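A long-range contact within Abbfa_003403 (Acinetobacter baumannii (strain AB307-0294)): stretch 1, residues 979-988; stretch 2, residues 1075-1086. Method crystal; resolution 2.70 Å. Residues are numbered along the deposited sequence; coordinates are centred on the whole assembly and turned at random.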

ATOM      1  N   GLU A 979      -5.634  14.536 -23.005  1.00 23.05           N
ATOM      2  CA  GLU A 979      -5.449  13.101 -23.126  1.00 20.88           C
ATOM      3  C   GLU A 979      -4.873  12.742 -24.511  1.00 27.69           C
ATOM      4  O   GLU A 979      -4.115  11.779 -24.625  1.00 29.67           O
ATOM      5  CB  GLU A 979      -6.763  12.364 -22.851  1.00 19.26           C
ATOM      6  CG  GLU A 979      -7.302  12.607 -21.442  1.00 22.00           C
ATOM      7  CD  GLU A 979      -8.627  11.924 -21.190  1.00 26.63           C
ATOM      8  OE1 GLU A 979      -9.243  11.416 -22.154  1.00 29.21           O
ATOM      9  OE2 GLU A 979      -9.057  11.899 -20.020  1.00 37.19           O
ATOM     10  N   ILE A 980      -5.192  13.521 -25.550  1.00 24.51           N
ATOM     11  CA  ILE A 980      -4.578  13.296 -26.863  1.00 28.35           C
ATOM     12  C   ILE A 980      -3.051  13.459 -26.808  1.00 30.13           C
ATOM     13  O   ILE A 980      -2.318  12.605 -27.308  1.00 33.70           O
ATOM     14  CB  ILE A 980      -5.171  14.230 -27.938  1.00 19.84           C
ATOM     15  CG1 ILE A 980      -6.624  13.823 -28.202  1.00 20.93           C
ATOM     16  CG2 ILE A 980      -4.374  14.145 -29.217  1.00 20.65           C
ATOM     17  CD1 ILE A 980      -7.354  14.707 -29.205  1.00 21.49           C
ATOM     18  N   GLU A 981      -2.573  14.521 -26.157  1.00 24.70           N
ATOM     19  CA  GLU A 981      -1.137  14.754 -26.032  1.00 32.68           C
ATOM     20  C   GLU A 981      -0.424  13.681 -25.186  1.00 38.46           C
ATOM     21  O   GLU A 981       0.689  13.271 -25.505  1.00 37.69           O
ATOM     22  CB  GLU A 981      -0.871  16.135 -25.437  1.00 37.81           C
ATOM     23  CG  GLU A 981       0.606  16.438 -25.253  1.00 51.86           C
ATOM     24  CD  GLU A 981       1.188  17.342 -26.334  1.00 65.65           C
ATOM     25  OE1 GLU A 981       0.488  18.287 -26.771  1.00 68.81           O
ATOM     26  OE2 GLU A 981       2.350  17.097 -26.746  1.00 71.96           O
ATOM     27  N   LEU A 982      -1.052  13.221 -24.111  1.00 38.75           N
ATOM     28  CA  LEU A 982      -0.434  12.176 -23.296  1.00 29.44           C
ATOM     29  C   LEU A 982      -0.414  10.834 -24.029  1.00 30.66           C
ATOM     30  O   LEU A 982       0.562  10.098 -23.941  1.00 36.50           O
ATOM     31  CB  LEU A 982      -1.154  12.029 -21.956  1.00 25.50           C
ATOM     32  CG  LEU A 982      -1.084  13.262 -21.049  1.00 30.12           C
ATOM     33  CD1 LEU A 982      -2.026  13.131 -19.831  1.00 22.75           C
ATOM     34  CD2 LEU A 982       0.368  13.515 -20.627  1.00 29.31           C
ATOM     35  N   CYS A 983      -1.479  10.511 -24.758  1.00 22.86           N
ATOM     36  CA  CYS A 983      -1.506   9.241 -25.470  1.00 24.35           C
ATOM     37  C   CYS A 983      -0.419   9.204 -26.514  1.00 27.68           C
ATOM     38  O   CYS A 983       0.390   8.279 -26.530  1.00 38.35           O
ATOM     39  CB  CYS A 983      -2.859   8.984 -26.130  1.00 26.77           C
ATOM     40  SG  CYS A 983      -4.088   8.340 -25.014  1.00 46.12           S
ATOM     41  N   THR A 984      -0.391  10.211 -27.379  1.00 26.61           N
ATOM     42  CA  THR A 984       0.692  10.321 -28.348  1.00 31.12           C
ATOM     43  C   THR A 984       2.076  10.248 -27.685  1.00 27.83           C
ATOM     44  O   THR A 984       2.990   9.625 -28.208  1.00 23.44           O
ATOM     45  CB  THR A 984       0.572  11.605 -29.134  1.00 19.55           C
ATOM     46  OG1 THR A 984      -0.614  11.527 -29.917  1.00 50.74           O
ATOM     47  CG2 THR A 984       1.715  11.738 -30.070  1.00 29.24           C
ATOM     48  N   THR A 985       2.223  10.840 -26.508  1.00 26.31           N
ATOM     49  CA  THR A 985       3.525  10.807 -25.861  1.00 29.23           C
ATOM     50  C   THR A 985       3.831   9.408 -25.320  1.00 29.31           C
ATOM     51  O   THR A 985       4.925   8.880 -25.546  1.00 28.32           O
ATOM     52  CB  THR A 985       3.636  11.843 -24.752  1.00 27.36           C
ATOM     53  OG1 THR A 985       3.487  13.149 -25.322  1.00 43.83           O
ATOM     54  CG2 THR A 985       4.982  11.796 -24.189  1.00 23.04           C
ATOM     55  N   PHE A 986       2.871   8.787 -24.647  1.00 26.03           N
ATOM     56  CA  PHE A 986       3.040   7.387 -24.250  1.00 19.66           C
ATOM     57  C   PHE A 986       3.394   6.490 -25.428  1.00 25.79           C
ATOM     58  O   PHE A 986       4.324   5.678 -25.310  1.00 25.39           O
ATOM     59  CB  PHE A 986       1.791   6.834 -23.594  1.00 23.92           C
ATOM     60  CG  PHE A 986       1.680   7.144 -22.135  1.00 21.03           C
ATOM     61  CD1 PHE A 986       2.088   8.386 -21.641  1.00 16.39           C
ATOM     62  CD2 PHE A 986       1.124   6.207 -21.260  1.00 15.18           C
ATOM     63  CE1 PHE A 986       1.959   8.691 -20.283  1.00 21.78           C
ATOM     64  CE2 PHE A 986       0.992   6.497 -19.910  1.00 15.48           C
ATOM     65  CZ  PHE A 986       1.399   7.744 -19.414  1.00 19.17           C
ATOM     66  N   GLU A 987       2.671   6.628 -26.547  1.00 17.02           N
ATOM     67  CA  GLU A 987       2.846   5.751 -27.720  1.00 25.78           C
ATOM     68  C   GLU A 987       4.265   5.853 -28.242  1.00 34.28           C
ATOM     69  O   GLU A 987       4.965   4.849 -28.495  1.00 25.61           O
ATOM     70  CB  GLU A 987       1.885   6.123 -28.853  1.00 24.22           C
ATOM     71  CG  GLU A 987       0.462   5.583 -28.668  1.00 35.33           C
ATOM     72  CD  GLU A 987      -0.523   6.107 -29.724  1.00 54.41           C
ATOM     73  OE1 GLU A 987      -0.126   6.836 -30.675  1.00 61.84           O
ATOM     74  OE2 GLU A 987      -1.722   5.775 -29.592  1.00 55.18           O
ATOM     75  N   GLN A 988       4.692   7.109 -28.353  1.00 35.81           N
ATOM     76  CA  GLN A 988       5.901   7.458 -29.081  1.00 33.32           C
ATOM     77  C   GLN A 988       7.150   7.001 -28.258  1.00 43.02           C
ATOM     78  O   GLN A 988       8.095   6.391 -28.776  1.00 44.83           O
ATOM     79  CB  GLN A 988       6.021   8.939 -29.326  1.00 55.51           C
ATOM     80  CG  GLN A 988       5.440   9.358 -30.507  1.00 78.75           C
ATOM     81  CD  GLN A 988       6.395  10.064 -31.413  1.00 96.98           C
ATOM     82  OE1 GLN A 988       7.479  10.599 -31.058  1.00100.56           O
ATOM     83  NE2 GLN A 988       5.907  10.248 -32.569  1.00112.23           N
ATOM     84  N   GLY A1075     -12.021  21.296 -34.303  1.00 21.59           N
ATOM     85  CA  GLY A1075     -10.804  21.986 -33.917  1.00 21.46           C
ATOM     86  C   GLY A1075      -9.754  21.117 -33.256  1.00 26.20           C
ATOM     87  O   GLY A1075      -8.707  21.594 -32.801  1.00 34.65           O
ATOM     88  N   SER A1076     -10.022  19.826 -33.217  1.00 27.95           N
ATOM     89  CA  SER A1076      -9.139  18.888 -32.545  1.00 26.43           C
ATOM     90  C   SER A1076      -8.351  17.990 -33.507  1.00 29.73           C
ATOM     91  O   SER A1076      -8.673  17.902 -34.685  1.00 33.64           O
ATOM     92  CB  SER A1076      -9.969  18.042 -31.595  1.00 22.41           C
ATOM     93  OG  SER A1076      -9.316  16.855 -31.283  1.00 24.78           O
ATOM     94  N   THR A1077      -7.321  17.321 -32.994  1.00 29.54           N
ATOM     95  CA  THR A1077      -6.466  16.491 -33.825  1.00 21.93           C
ATOM     96  C   THR A1077      -6.752  15.006 -33.674  1.00 28.98           C
ATOM     97  O   THR A1077      -6.072  14.186 -34.295  1.00 34.25           O
ATOM     98  CB  THR A1077      -4.994  16.721 -33.497  1.00 29.39           C
ATOM     99  OG1 THR A1077      -4.777  16.447 -32.113  1.00 29.49           O
ATOM    100  CG2 THR A1077      -4.596  18.179 -33.786  1.00 34.10           C
ATOM    101  N   PHE A1078      -7.749  14.660 -32.856  1.00 28.94           N
ATOM    102  CA  PHE A1078      -8.028  13.267 -32.511  1.00 20.29           C
ATOM    103  C   PHE A1078      -8.149  12.316 -33.713  1.00 28.46           C
ATOM    104  O   PHE A1078      -7.711  11.161 -33.658  1.00 32.60           O
ATOM    105  CB  PHE A1078      -9.316  13.164 -31.693  1.00 13.54           C
ATOM    106  CG  PHE A1078      -9.786  11.745 -31.509  1.00 17.46           C
ATOM    107  CD1 PHE A1078      -9.341  10.989 -30.431  1.00 15.29           C
ATOM    108  CD2 PHE A1078     -10.627  11.152 -32.435  1.00 13.23           C
ATOM    109  CE1 PHE A1078      -9.727   9.660 -30.263  1.00 18.86           C
ATOM    110  CE2 PHE A1078     -11.027   9.801 -32.280  1.00 29.18           C
ATOM    111  CZ  PHE A1078     -10.576   9.063 -31.192  1.00 24.75           C
ATOM    112  N   CYS A1079      -8.790  12.791 -34.773  1.00 24.75           N
ATOM    113  CA  CYS A1079      -9.040  11.990 -35.977  1.00 13.40           C
ATOM    114  C   CYS A1079      -7.785  11.580 -36.758  1.00 16.25           C
ATOM    115  O   CYS A1079      -7.910  10.789 -37.696  1.00 27.17           O
ATOM    116  CB  CYS A1079      -9.957  12.774 -36.924  1.00 14.97           C
ATOM    117  SG  CYS A1079      -9.178  14.406 -37.446  1.00 34.47           S
ATOM    118  N   TYR A1080      -6.607  12.143 -36.422  1.00 14.19           N
ATOM    119  CA  TYR A1080      -5.342  11.819 -37.116  1.00 14.86           C
ATOM    120  C   TYR A1080      -4.516  10.787 -36.357  1.00 16.69           C
ATOM    121  O   TYR A1080      -3.556  10.258 -36.903  1.00 28.94           O
ATOM    122  CB  TYR A1080      -4.481  13.083 -37.349  1.00 15.44           C
ATOM    123  CG  TYR A1080      -5.216  14.113 -38.146  1.00 19.62           C
ATOM    124  CD1 TYR A1080      -5.669  13.818 -39.427  1.00 25.06           C
ATOM    125  CD2 TYR A1080      -5.520  15.361 -37.614  1.00 26.86           C
ATOM    126  CE1 TYR A1080      -6.385  14.722 -40.162  1.00 15.65           C
ATOM    127  CE2 TYR A1080      -6.237  16.289 -38.357  1.00 26.25           C
ATOM    128  CZ  TYR A1080      -6.672  15.952 -39.628  1.00 20.96           C
ATOM    129  OH  TYR A1080      -7.397  16.840 -40.383  1.00 24.16           O
ATOM    130  N   MET A1081      -4.864  10.504 -35.099  1.00 17.66           N
ATOM    131  CA  MET A1081      -4.101   9.517 -34.344  1.00 20.11           C
ATOM    132  C   MET A1081      -4.108   8.158 -35.040  1.00 18.03           C
ATOM    133  O   MET A1081      -3.054   7.617 -35.344  1.00 25.73           O
ATOM    134  CB  MET A1081      -4.621   9.370 -32.924  1.00 15.01           C
ATOM    135  CG  MET A1081      -4.659  10.661 -32.157  1.00 14.92           C
ATOM    136  SD  MET A1081      -5.178  10.415 -30.429  1.00 29.87           S
ATOM    137  CE  MET A1081      -3.569   9.970 -29.757  1.00 25.41           C
ATOM    138  N   GLU A1082      -5.280   7.616 -35.321  1.00 24.93           N
ATOM    139  CA  GLU A1082      -5.320   6.279 -35.898  1.00 25.20           C
ATOM    140  C   GLU A1082      -4.622   6.285 -37.265  1.00 29.66           C
ATOM    141  O   GLU A1082      -3.852   5.367 -37.566  1.00 31.04           O
ATOM    142  CB  GLU A1082      -6.757   5.758 -35.995  1.00 15.41           C
ATOM    143  CG  GLU A1082      -6.884   4.346 -36.540  1.00 16.18           C
ATOM    144  CD  GLU A1082      -6.204   3.246 -35.661  1.00 39.30           C
ATOM    145  OE1 GLU A1082      -6.209   3.319 -34.409  1.00 29.66           O
ATOM    146  OE2 GLU A1082      -5.649   2.292 -36.240  1.00 37.09           O
ATOM    147  N   LEU A1083      -4.845   7.331 -38.064  1.00 28.16           N
ATOM    148  CA  LEU A1083      -4.161   7.469 -39.353  1.00 16.79           C
ATOM    149  C   LEU A1083      -2.640   7.426 -39.207  1.00 23.89           C
ATOM    150  O   LEU A1083      -1.949   6.782 -40.004  1.00 24.78           O
ATOM    151  CB  LEU A1083      -4.557   8.769 -40.044  1.00 16.52           C
ATOM    152  CG  LEU A1083      -3.762   9.137 -41.301  1.00 23.93           C
ATOM    153  CD1 LEU A1083      -4.130   8.259 -42.502  1.00 18.15           C
ATOM    154  CD2 LEU A1083      -3.926  10.614 -41.616  1.00 17.36           C
ATOM    155  N   SER A1084      -2.127   8.097 -38.178  1.00 19.56           N
ATOM    156  CA  SER A1084      -0.694   8.194 -37.961  1.00 24.46           C
ATOM    157  C   SER A1084      -0.083   6.814 -37.659  1.00 30.51           C
ATOM    158  O   SER A1084       1.091   6.578 -37.950  1.00 30.13           O
ATOM    159  CB  SER A1084      -0.395   9.165 -36.827  1.00 25.68           C
ATOM    160  OG  SER A1084      -0.331   8.485 -35.580  1.00 45.97           O
ATOM    161  N   ARG A1085      -0.879   5.904 -37.095  1.00 24.61           N
ATOM    162  CA  ARG A1085      -0.358   4.598 -36.699  1.00 24.04           C
ATOM    163  C   ARG A1085      -0.033   3.742 -37.917  1.00 28.28           C
ATOM    164  O   ARG A1085       0.729   2.801 -37.821  1.00 36.10           O
ATOM    165  CB  ARG A1085      -1.347   3.873 -35.771  1.00 18.97           C
ATOM    166  CG  ARG A1085      -1.658   4.670 -34.492  1.00 18.17           C
ATOM    167  CD  ARG A1085      -2.518   3.944 -33.490  1.00 17.95           C
ATOM    168  NE  ARG A1085      -2.711   4.766 -32.287  1.00 27.88           N
ATOM    169  CZ  ARG A1085      -3.853   5.376 -31.940  1.00 28.55           C
ATOM    170  NH1 ARG A1085      -4.937   5.272 -32.694  1.00 21.19           N
ATOM    171  NH2 ARG A1085      -3.914   6.101 -30.833  1.00 39.19           N
ATOM    172  N   HIS A1086      -0.571   4.095 -39.078  1.00 27.75           N
ATOM    173  CA  HIS A1086      -0.346   3.286 -40.269  1.00 23.55           C
ATOM    174  C   HIS A1086       0.447   3.988 -41.345  1.00 27.81           C
ATOM    175  O   HIS A1086       0.734   3.392 -42.381  1.00 26.93           O
ATOM    176  CB  HIS A1086      -1.685   2.831 -40.846  1.00 31.33           C
ATOM    177  CG  HIS A1086      -2.589   2.231 -39.822  1.00 33.13           C
ATOM    178  ND1 HIS A1086      -2.406   0.959 -39.326  1.00 33.28           N
ATOM    179  CD2 HIS A1086      -3.652   2.746 -39.162  1.00 29.25           C
ATOM    180  CE1 HIS A1086      -3.327   0.710 -38.412  1.00 30.73           C
ATOM    181  NE2 HIS A1086      -4.096   1.778 -38.296  1.00 30.19           N
TER

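The strongest link between the two stretches is a salt bridge at their C-terminal ends. R1085 NH2 lies 2.5 Å from E987 OE2, a very short hydrogen bond with good geometry, and R1085 NE reaches E987 OE2 at 3.0 Å in a bond that is weak, its angle being poor. A single carboxylate oxygen thus sits at the edge of the guanidinium, near its plane, and is shared by two donors. The arginine reaches it from a CA-to-CB bond that points sideways: its chi2 and chi3 are both t, and the two side chains together bridge the 9.6 Å between E987 CA and R1085 CA. Within its own stretch the guanidinium meets a second carboxylate, with R1085 NH1 2.9 Å from E1082 OE1 in a salt bridge, so it is held at its end by two carboxylates, one on each stretch. E1082 is itself tied down by H1086 NE2, which donates to E1082 OE2 at 2.6 Å.

The packing centres on I980 and M1081, both pointing toward the opposing stretch. The M1081 methyl, CE, comes 3.3 Å from T984 OG1 and 3.8 Å from C983 CB, while M1081 SD lies 4.0 Å from I980 CG2. T984 OG1 also donates a weak hydrogen bond to I980 O at 3.3 Å, so its hydroxyl is occupied within its own helix as the methyl packs against it.

I980 also meets the residues before M1081: I980 CG2 is 3.7 Å from T1077 OG1, and I980 CD1 is 3.5 Å from F1078 CB, at the edge of the phenylalanine ring, near its plane. S1076 OG, 3.6 Å from I980 CD1, accepts a hydrogen bond from F1078 N at 3.1 Å. The helix axes run nearly parallel, 16° apart, but approach only to 12.2 Å; M1081, R1085 and E987 cross between these helical parts, whereas the backbone comes closer at I980, whose CA is 6.6 Å from F1078 CA.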